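Local structure of polyhedrin (Operophtera brumata cypovirus 19, 5A99) at residues A[108-121]-A[166-179]. The protein forms the crystalline lattice of cypovirus polyhedra, the microcrystalline occlusion bodies that probably enclose and protect virus particles outside the insect host. Numbering follows the deposited sequence.
Sequences PVSFQFIVQGDVDL and MAWSYVGKFDGILF
Antiparallel strands 110-116 and 164-173 pair in the six-stranded sheet of the polyhedrin core, where F111 pairs with G172, F113 with Y170 and V115 with W168. These are the hydrogen-bonded pairs, with single bonds F174 N to V109 O and G117 N to M166 O beyond the two ends. F113 N donates to Y170 O at 2.6 Å, nearly straight at 171°. Strand 33-40 pairs with the other edge of 110-116. F111, F113, V115, W168 and Y170 lie on the face toward strands 125-129 and 184-190. The F111 ring lies over the backbone of G172, with its CZ 3.5 Å from G172 N. A chi1 of 73° sets the F111 CG between its own backbone N and carbonyl carbon, which turns the ring across the neighbouring strand. The edge of F111 meets the face of F179, with the ring planes at 90°. F174 completes this aromatic cluster at an oblique angle, its CZ 3.5 Å from F111 CD2, and P108 CG packs on F174 CE2. On the face that carries Q112, I114 and Q116, the extended Q112 chain runs beside V171 CG1. Q112 NE2 is hydrogen-bonded to Y40 OH and R241 O. Q112 OE1 accepts from S169 OG at 2.7 Å, with the donor tilted from the amide plane. At the G117 end of the pair, G117 O lies at the edge of the W168 ring. The methyl L121 CD2 makes a CH-pi contact over the W168 five-membered ring, 3.8 Å from its centroid.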
ATOM      1  N   PRO A 108      -5.242 -12.858 -17.680  1.00 12.86           N
ATOM      2  CA  PRO A 108      -4.274 -13.957 -17.637  1.00 14.30           C
ATOM      3  C   PRO A 108      -4.954 -15.303 -17.863  1.00 15.05           C
ATOM      4  O   PRO A 108      -6.117 -15.496 -17.500  1.00 17.38           O
ATOM      5  CB  PRO A 108      -3.705 -13.864 -16.214  1.00 14.72           C
ATOM      6  CG  PRO A 108      -4.827 -13.285 -15.407  1.00 16.24           C
ATOM      7  CD  PRO A 108      -5.544 -12.335 -16.335  1.00 14.67           C
ATOM      8  N   VAL A 109      -4.224 -16.223 -18.476  1.00 16.27           N
ATOM      9  CA  VAL A 109      -4.720 -17.565 -18.709  1.00 12.33           C
ATOM     10  C   VAL A 109      -4.500 -18.447 -17.488  1.00 14.08           C
ATOM     11  O   VAL A 109      -5.331 -19.286 -17.139  1.00 11.41           O
ATOM     12  CB  VAL A 109      -3.988 -18.193 -19.910  1.00 12.15           C
ATOM     13  CG1 VAL A 109      -4.510 -19.596 -20.179  1.00 17.31           C
ATOM     14  CG2 VAL A 109      -4.152 -17.318 -21.126  1.00 15.64           C
ATOM     15  N   SER A 110      -3.365 -18.250 -16.832  1.00 13.61           N
ATOM     16  CA  SER A 110      -2.982 -19.117 -15.739  1.00 12.76           C
ATOM     17  C   SER A 110      -1.892 -18.424 -14.951  1.00 14.55           C
ATOM     18  O   SER A 110      -1.446 -17.322 -15.312  1.00 11.43           O
ATOM     19  CB  SER A 110      -2.486 -20.467 -16.262  1.00 12.54           C
ATOM     20  OG  SER A 110      -1.241 -20.305 -16.928  1.00 19.36           O
ATOM     21  N   PHE A 111      -1.469 -19.066 -13.872  1.00 10.56           N
ATOM     22  CA  PHE A 111      -0.492 -18.470 -12.976  1.00 14.41           C
ATOM     23  C   PHE A 111       0.503 -19.508 -12.445  1.00 12.39           C
ATOM     24  O   PHE A 111       0.239 -20.719 -12.452  1.00 10.52           O
ATOM     25  CB  PHE A 111      -1.219 -17.826 -11.783  1.00 16.24           C
ATOM     26  CG  PHE A 111      -1.772 -18.830 -10.808  1.00 16.21           C
ATOM     27  CD1 PHE A 111      -0.970 -19.355  -9.807  1.00 19.16           C
ATOM     28  CD2 PHE A 111      -3.084 -19.279 -10.910  1.00 18.60           C
ATOM     29  CE1 PHE A 111      -1.465 -20.301  -8.922  1.00 10.66           C
ATOM     30  CE2 PHE A 111      -3.586 -20.226 -10.012  1.00 11.33           C
ATOM     31  CZ  PHE A 111      -2.769 -20.725  -9.019  1.00 12.22           C
ATOM     32  N   GLN A 112       1.650 -19.019 -11.986  1.00  9.85           N
ATOM     33  CA  GLN A 112       2.543 -19.805 -11.142  1.00 11.01           C
ATOM     34  C   GLN A 112       2.939 -18.944  -9.941  1.00  7.57           C
ATOM     35  O   GLN A 112       3.380 -17.796 -10.094  1.00 10.26           O
ATOM     36  CB  GLN A 112       3.782 -20.293 -11.910  1.00 10.35           C
ATOM     37  CG  GLN A 112       4.853 -20.903 -10.997  1.00  7.00           C
ATOM     38  CD  GLN A 112       5.966 -21.652 -11.734  1.00 13.01           C
ATOM     39  OE1 GLN A 112       6.733 -22.398 -11.121  1.00 10.52           O
ATOM     40  NE2 GLN A 112       6.082 -21.427 -13.032  1.00 15.23           N
ATOM     41  N   PHE A 113       2.741 -19.487  -8.746  1.00 12.38           N
ATOM     42  CA  PHE A 113       3.092 -18.784  -7.516  1.00 10.07           C
ATOM     43  C   PHE A 113       4.296 -19.488  -6.905  1.00  9.06           C
ATOM     44  O   PHE A 113       4.270 -20.704  -6.704  1.00  8.48           O
ATOM     45  CB  PHE A 113       1.890 -18.780  -6.567  1.00  9.14           C
ATOM     46  CG  PHE A 113       2.145 -18.107  -5.249  1.00  5.24           C
ATOM     47  CD1 PHE A 113       2.429 -16.748  -5.188  1.00  8.90           C
ATOM     48  CD2 PHE A 113       2.086 -18.825  -4.064  1.00 10.27           C
ATOM     49  CE1 PHE A 113       2.644 -16.119  -3.966  1.00 11.92           C
ATOM     50  CE2 PHE A 113       2.302 -18.200  -2.841  1.00  6.41           C
ATOM     51  CZ  PHE A 113       2.587 -16.844  -2.800  1.00  9.30           C
ATOM     52  N   ILE A 114       5.359 -18.724  -6.655  1.00 10.42           N
ATOM     53  CA  ILE A 114       6.605 -19.266  -6.128  1.00 10.02           C
ATOM     54  C   ILE A 114       7.086 -18.492  -4.915  1.00 10.19           C
ATOM     55  O   ILE A 114       7.227 -17.265  -4.951  1.00  6.62           O
ATOM     56  CB  ILE A 114       7.743 -19.260  -7.185  1.00 15.26           C
ATOM     57  CG1 ILE A 114       7.280 -19.939  -8.474  1.00 13.16           C
ATOM     58  CG2 ILE A 114       8.988 -19.971  -6.644  1.00 13.64           C
ATOM     59  CD1 ILE A 114       8.069 -19.527  -9.677  1.00 13.85           C
ATOM     60  N   VAL A 115       7.332 -19.229  -3.836  1.00  8.86           N
ATOM     61  CA  VAL A 115       7.931 -18.673  -2.637  1.00  8.18           C
ATOM     62  C   VAL A 115       9.327 -19.269  -2.508  1.00  8.14           C
ATOM     63  O   VAL A 115       9.542 -20.442  -2.787  1.00  9.86           O
ATOM     64  CB  VAL A 115       7.095 -18.977  -1.378  1.00 14.47           C
ATOM     65  CG1 VAL A 115       5.739 -18.283  -1.476  1.00  6.84           C
ATOM     66  CG2 VAL A 115       6.930 -20.477  -1.184  1.00 12.40           C
ATOM     67  N   GLN A 116      10.278 -18.426  -2.142  1.00  9.81           N
ATOM     68  CA  GLN A 116      11.676 -18.819  -2.058  1.00  8.88           C
ATOM     69  C   GLN A 116      12.345 -18.167  -0.861  1.00  6.81           C
ATOM     70  O   GLN A 116      12.048 -17.026  -0.519  1.00 10.89           O
ATOM     71  CB  GLN A 116      12.418 -18.419  -3.334  1.00  8.39           C
ATOM     72  CG  GLN A 116      13.900 -18.760  -3.309  1.00  8.83           C
ATOM     73  CD  GLN A 116      14.629 -18.345  -4.597  1.00 11.71           C
ATOM     74  OE1 GLN A 116      14.116 -18.526  -5.700  1.00 17.77           O
ATOM     75  NE2 GLN A 116      15.833 -17.806  -4.453  1.00 16.47           N
ATOM     76  N   GLY A 117      13.264 -18.901  -0.248  1.00  9.26           N
ATOM     77  CA  GLY A 117      13.932 -18.473   0.961  1.00 10.65           C
ATOM     78  C   GLY A 117      13.637 -19.459   2.068  1.00 13.58           C
ATOM     79  O   GLY A 117      13.067 -20.526   1.811  1.00 12.33           O
ATOM     80  N   ASP A 118      14.042 -19.119   3.293  1.00  9.80           N
ATOM     81  CA  ASP A 118      13.746 -19.958   4.443  1.00 15.87           C
ATOM     82  C   ASP A 118      12.327 -19.635   4.867  1.00 17.88           C
ATOM     83  O   ASP A 118      12.095 -18.938   5.859  1.00 10.00           O
ATOM     84  CB  ASP A 118      14.722 -19.694   5.595  1.00 12.30           C
ATOM     85  CG  ASP A 118      14.506 -20.632   6.761  1.00 17.06           C
ATOM     86  OD1 ASP A 118      14.079 -21.779   6.516  1.00 16.85           O
ATOM     87  OD2 ASP A 118      14.758 -20.226   7.916  1.00 18.98           O
ATOM     88  N   VAL A 119      11.366 -20.118   4.092  1.00 15.87           N
ATOM     89  CA  VAL A 119       9.989 -19.753   4.355  1.00 18.25           C
ATOM     90  C   VAL A 119       9.338 -20.703   5.357  1.00 11.65           C
ATOM     91  O   VAL A 119       9.665 -21.892   5.432  1.00 11.41           O
ATOM     92  CB  VAL A 119       9.139 -19.696   3.061  1.00 20.08           C
ATOM     93  CG1 VAL A 119       9.815 -18.845   2.016  1.00 20.31           C
ATOM     94  CG2 VAL A 119       8.890 -21.060   2.529  1.00 12.87           C
ATOM     95  N   ASP A 120       8.416 -20.143   6.124  1.00 13.61           N
ATOM     96  CA  ASP A 120       7.544 -20.904   6.977  1.00 12.90           C
ATOM     97  C   ASP A 120       6.441 -21.450   6.092  1.00 11.80           C
ATOM     98  O   ASP A 120       5.517 -20.731   5.713  1.00 11.22           O
ATOM     99  CB  ASP A 120       6.952 -20.000   8.047  1.00 13.73           C
ATOM    100  CG  ASP A 120       5.859 -20.673   8.834  1.00 13.12           C
ATOM    101  OD1 ASP A 120       5.759 -21.920   8.779  1.00 14.37           O
ATOM    102  OD2 ASP A 120       5.104 -19.959   9.524  1.00 19.43           O
ATOM    103  N   LEU A 121       6.550 -22.720   5.741  1.00 13.93           N
ATOM    104  CA  LEU A 121       5.598 -23.327   4.818  1.00 10.89           C
ATOM    105  C   LEU A 121       4.168 -23.316   5.367  1.00  7.37           C
ATOM    106  O   LEU A 121       3.214 -23.212   4.601  1.00 13.42           O
ATOM    107  CB  LEU A 121       6.027 -24.748   4.474  1.00 15.22           C
ATOM    108  CG  LEU A 121       7.254 -24.884   3.568  1.00 16.13           C
ATOM    109  CD1 LEU A 121       7.729 -26.335   3.502  1.00 16.67           C
ATOM    110  CD2 LEU A 121       6.957 -24.355   2.181  1.00 12.42           C
ATOM    111  N   MET A 166      14.720 -25.106  -1.774  1.00 13.39           N
ATOM    112  CA  MET A 166      14.855 -23.697  -1.442  1.00 10.50           C
ATOM    113  C   MET A 166      13.769 -22.806  -2.048  1.00  9.26           C
ATOM    114  O   MET A 166      13.690 -21.605  -1.748  1.00  8.17           O
ATOM    115  CB  MET A 166      16.259 -23.216  -1.810  1.00 17.04           C
ATOM    116  CG  MET A 166      17.356 -24.017  -1.088  1.00 17.51           C
ATOM    117  SD  MET A 166      18.951 -23.191  -0.929  1.00 29.27           S
ATOM    118  CE  MET A 166      18.860 -22.087  -2.306  1.00 22.40           C
ATOM    119  N   ALA A 167      12.911 -23.395  -2.871  1.00 11.10           N
ATOM    120  CA  ALA A 167      11.755 -22.677  -3.387  1.00  9.10           C
ATOM    121  C   ALA A 167      10.610 -23.653  -3.618  1.00  9.77           C
ATOM    122  O   ALA A 167      10.831 -24.848  -3.799  1.00 12.29           O
ATOM    123  CB  ALA A 167      12.113 -21.956  -4.656  1.00  9.41           C
ATOM    124  N   TRP A 168       9.388 -23.129  -3.609  1.00  9.04           N
ATOM    125  CA  TRP A 168       8.198 -23.942  -3.760  1.00 11.37           C
ATOM    126  C   TRP A 168       7.212 -23.318  -4.755  1.00 13.12           C
ATOM    127  O   TRP A 168       6.938 -22.101  -4.727  1.00 11.46           O
ATOM    128  CB  TRP A 168       7.543 -24.139  -2.394  1.00 11.49           C
ATOM    129  CG  TRP A 168       8.402 -24.902  -1.443  1.00 12.30           C
ATOM    130  CD1 TRP A 168       8.306 -26.231  -1.145  1.00 14.79           C
ATOM    131  CD2 TRP A 168       9.502 -24.398  -0.667  1.00  9.85           C
ATOM    132  NE1 TRP A 168       9.267 -26.582  -0.233  1.00 16.59           N
ATOM    133  CE2 TRP A 168      10.015 -25.479   0.078  1.00 16.10           C
ATOM    134  CE3 TRP A 168      10.100 -23.145  -0.533  1.00 13.64           C
ATOM    135  CZ2 TRP A 168      11.096 -25.343   0.949  1.00 16.85           C
ATOM    136  CZ3 TRP A 168      11.177 -23.012   0.324  1.00 15.55           C
ATOM    137  CH2 TRP A 168      11.664 -24.105   1.055  1.00 15.91           C
ATOM    138  N   SER A 169       6.666 -24.166  -5.620  1.00 12.88           N
ATOM    139  CA  SER A 169       5.849 -23.705  -6.731  1.00 13.34           C
ATOM    140  C   SER A 169       4.438 -24.283  -6.759  1.00 12.43           C
ATOM    141  O   SER A 169       4.228 -25.483  -6.560  1.00 10.73           O
ATOM    142  CB  SER A 169       6.560 -24.036  -8.041  1.00 13.80           C
ATOM    143  OG  SER A 169       5.681 -23.927  -9.136  1.00 10.05           O
ATOM    144  N   TYR A 170       3.487 -23.406  -7.049  1.00  8.03           N
ATOM    145  CA  TYR A 170       2.081 -23.752  -7.175  1.00 13.61           C
ATOM    146  C   TYR A 170       1.557 -23.129  -8.468  1.00 10.59           C
ATOM    147  O   TYR A 170       1.860 -21.969  -8.771  1.00  8.63           O
ATOM    148  CB  TYR A 170       1.319 -23.199  -5.973  1.00  7.42           C
ATOM    149  CG  TYR A 170      -0.101 -23.668  -5.815  1.00  7.28           C
ATOM    150  CD1 TYR A 170      -0.390 -24.998  -5.547  1.00 14.47           C
ATOM    151  CD2 TYR A 170      -1.160 -22.775  -5.893  1.00  7.34           C
ATOM    152  CE1 TYR A 170      -1.706 -25.429  -5.381  1.00 13.24           C
ATOM    153  CE2 TYR A 170      -2.461 -23.190  -5.736  1.00  9.13           C
ATOM    154  CZ  TYR A 170      -2.734 -24.518  -5.488  1.00 15.16           C
ATOM    155  OH  TYR A 170      -4.039 -24.926  -5.324  1.00 13.66           O
ATOM    156  N   VAL A 171       0.784 -23.899  -9.233  1.00 10.65           N
ATOM    157  CA  VAL A 171       0.242 -23.406 -10.486  1.00 12.66           C
ATOM    158  C   VAL A 171      -1.237 -23.733 -10.656  1.00 11.88           C
ATOM    159  O   VAL A 171      -1.772 -24.663 -10.042  1.00 11.08           O
ATOM    160  CB  VAL A 171       1.031 -23.948 -11.716  1.00 14.21           C
ATOM    161  CG1 VAL A 171       2.529 -23.758 -11.524  1.00 15.49           C
ATOM    162  CG2 VAL A 171       0.728 -25.419 -11.971  1.00 13.86           C
ATOM    163  N   GLY A 172      -1.897 -22.968 -11.514  1.00 14.08           N
ATOM    164  CA  GLY A 172      -3.298 -23.204 -11.794  1.00 15.12           C
ATOM    165  C   GLY A 172      -3.789 -22.375 -12.960  1.00 14.48           C
ATOM    166  O   GLY A 172      -3.116 -21.436 -13.387  1.00 15.70           O
ATOM    167  N   LYS A 173      -4.971 -22.731 -13.465  1.00 16.92           N
ATOM    168  CA  LYS A 173      -5.600 -22.033 -14.579  1.00 13.90           C
ATOM    169  C   LYS A 173      -6.762 -21.155 -14.122  1.00 16.99           C
ATOM    170  O   LYS A 173      -7.575 -21.550 -13.270  1.00 16.86           O
ATOM    171  CB  LYS A 173      -6.119 -23.047 -15.607  1.00 17.04           C
ATOM    172  CG  LYS A 173      -5.035 -23.824 -16.354  1.00 20.91           C
ATOM    173  CD  LYS A 173      -5.657 -24.694 -17.454  1.00 20.33           C
ATOM    174  CE  LYS A 173      -4.633 -25.532 -18.189  1.00 37.83           C
ATOM    175  NZ  LYS A 173      -5.286 -26.465 -19.167  1.00 34.54           N
ATOM    176  N   PHE A 174      -6.851 -19.963 -14.702  1.00 13.91           N
ATOM    177  CA  PHE A 174      -8.017 -19.115 -14.483  1.00 18.97           C
ATOM    178  C   PHE A 174      -9.101 -19.468 -15.508  1.00 17.18           C
ATOM    179  O   PHE A 174      -9.504 -18.626 -16.323  1.00 13.95           O
ATOM    180  CB  PHE A 174      -7.659 -17.640 -14.612  1.00 12.42           C
ATOM    181  CG  PHE A 174      -6.559 -17.186 -13.691  1.00 13.55           C
ATOM    182  CD1 PHE A 174      -6.770 -17.090 -12.319  1.00 13.11           C
ATOM    183  CD2 PHE A 174      -5.320 -16.824 -14.203  1.00  9.71           C
ATOM    184  CE1 PHE A 174      -5.770 -16.657 -11.488  1.00 14.26           C
ATOM    185  CE2 PHE A 174      -4.321 -16.391 -13.380  1.00 12.58           C
ATOM    186  CZ  PHE A 174      -4.540 -16.303 -12.015  1.00  9.14           C
ATOM    187  N   ASP A 175      -9.561 -20.713 -15.469  1.00 16.82           N
ATOM    188  CA  ASP A 175     -10.618 -21.162 -16.370  1.00 14.85           C
ATOM    189  C   ASP A 175     -11.936 -21.415 -15.624  1.00 22.90           C
ATOM    190  O   ASP A 175     -12.850 -22.047 -16.155  1.00 17.77           O
ATOM    191  CB  ASP A 175     -10.184 -22.418 -17.137  1.00 17.96           C
ATOM    192  CG  ASP A 175      -9.824 -23.578 -16.223  1.00 14.83           C
ATOM    193  OD1 ASP A 175     -10.116 -23.513 -15.005  1.00 15.89           O
ATOM    194  OD2 ASP A 175      -9.239 -24.559 -16.728  1.00 16.95           O
ATOM    195  N   GLY A 176     -12.020 -20.921 -14.391  1.00 17.32           N
ATOM    196  CA  GLY A 176     -13.238 -20.989 -13.611  1.00 17.51           C
ATOM    197  C   GLY A 176     -13.564 -22.347 -12.999  1.00 16.62           C
ATOM    198  O   GLY A 176     -14.517 -22.445 -12.235  1.00 21.68           O
ATOM    199  N   ILE A 177     -12.789 -23.388 -13.317  1.00 15.12           N
ATOM    200  CA  ILE A 177     -13.081 -24.736 -12.819  1.00 17.53           C
ATOM    201  C   ILE A 177     -12.627 -24.950 -11.374  1.00 23.40           C
ATOM    202  O   ILE A 177     -13.387 -25.465 -10.559  1.00 24.94           O
ATOM    203  CB  ILE A 177     -12.464 -25.847 -13.722  1.00 23.11           C
ATOM    204  CG1 ILE A 177     -13.140 -25.847 -15.095  1.00 16.28           C
ATOM    205  CG2 ILE A 177     -12.605 -27.227 -13.066  1.00 26.18           C
ATOM    206  CD1 ILE A 177     -12.541 -26.827 -16.084  1.00 21.01           C
ATOM    207  N   LEU A 178     -11.388 -24.581 -11.064  1.00 17.92           N
ATOM    208  CA  LEU A 178     -10.906 -24.630  -9.689  1.00 18.09           C
ATOM    209  C   LEU A 178     -10.545 -23.229  -9.193  1.00 16.59           C
ATOM    210  O   LEU A 178     -10.491 -22.980  -7.993  1.00 18.08           O
ATOM    211  CB  LEU A 178      -9.698 -25.556  -9.575  1.00 21.01           C
ATOM    212  CG  LEU A 178      -9.949 -27.003 -10.009  1.00 30.18           C
ATOM    213  CD1 LEU A 178      -8.637 -27.786 -10.106  1.00 34.46           C
ATOM    214  CD2 LEU A 178     -10.936 -27.691  -9.066  1.00 33.07           C
ATOM    215  N   PHE A 179     -10.289 -22.322 -10.125  1.00 15.94           N
ATOM    216  CA  PHE A 179      -9.949 -20.943  -9.790  1.00 15.89           C
ATOM    217  C   PHE A 179     -10.807 -20.033 -10.638  1.00 18.68           C
ATOM    218  O   PHE A 179     -11.080 -20.346 -11.792  1.00 16.75           O
ATOM    219  CB  PHE A 179      -8.480 -20.645 -10.087  1.00 13.65           C
ATOM    220  CG  PHE A 179      -7.527 -21.493  -9.315  1.00 16.26           C
ATOM    221  CD1 PHE A 179      -7.218 -21.188  -7.999  1.00 20.19           C
ATOM    222  CD2 PHE A 179      -6.940 -22.597  -9.902  1.00 17.03           C
ATOM    223  CE1 PHE A 179      -6.334 -21.973  -7.278  1.00 13.25           C
ATOM    224  CE2 PHE A 179      -6.064 -23.389  -9.196  1.00 16.34           C
ATOM    225  CZ  PHE A 179      -5.754 -23.080  -7.879  1.00 15.31           C
TER
HETATM  226  O   HOH W   1      -8.809 -16.214 -17.747  1.00 24.48           O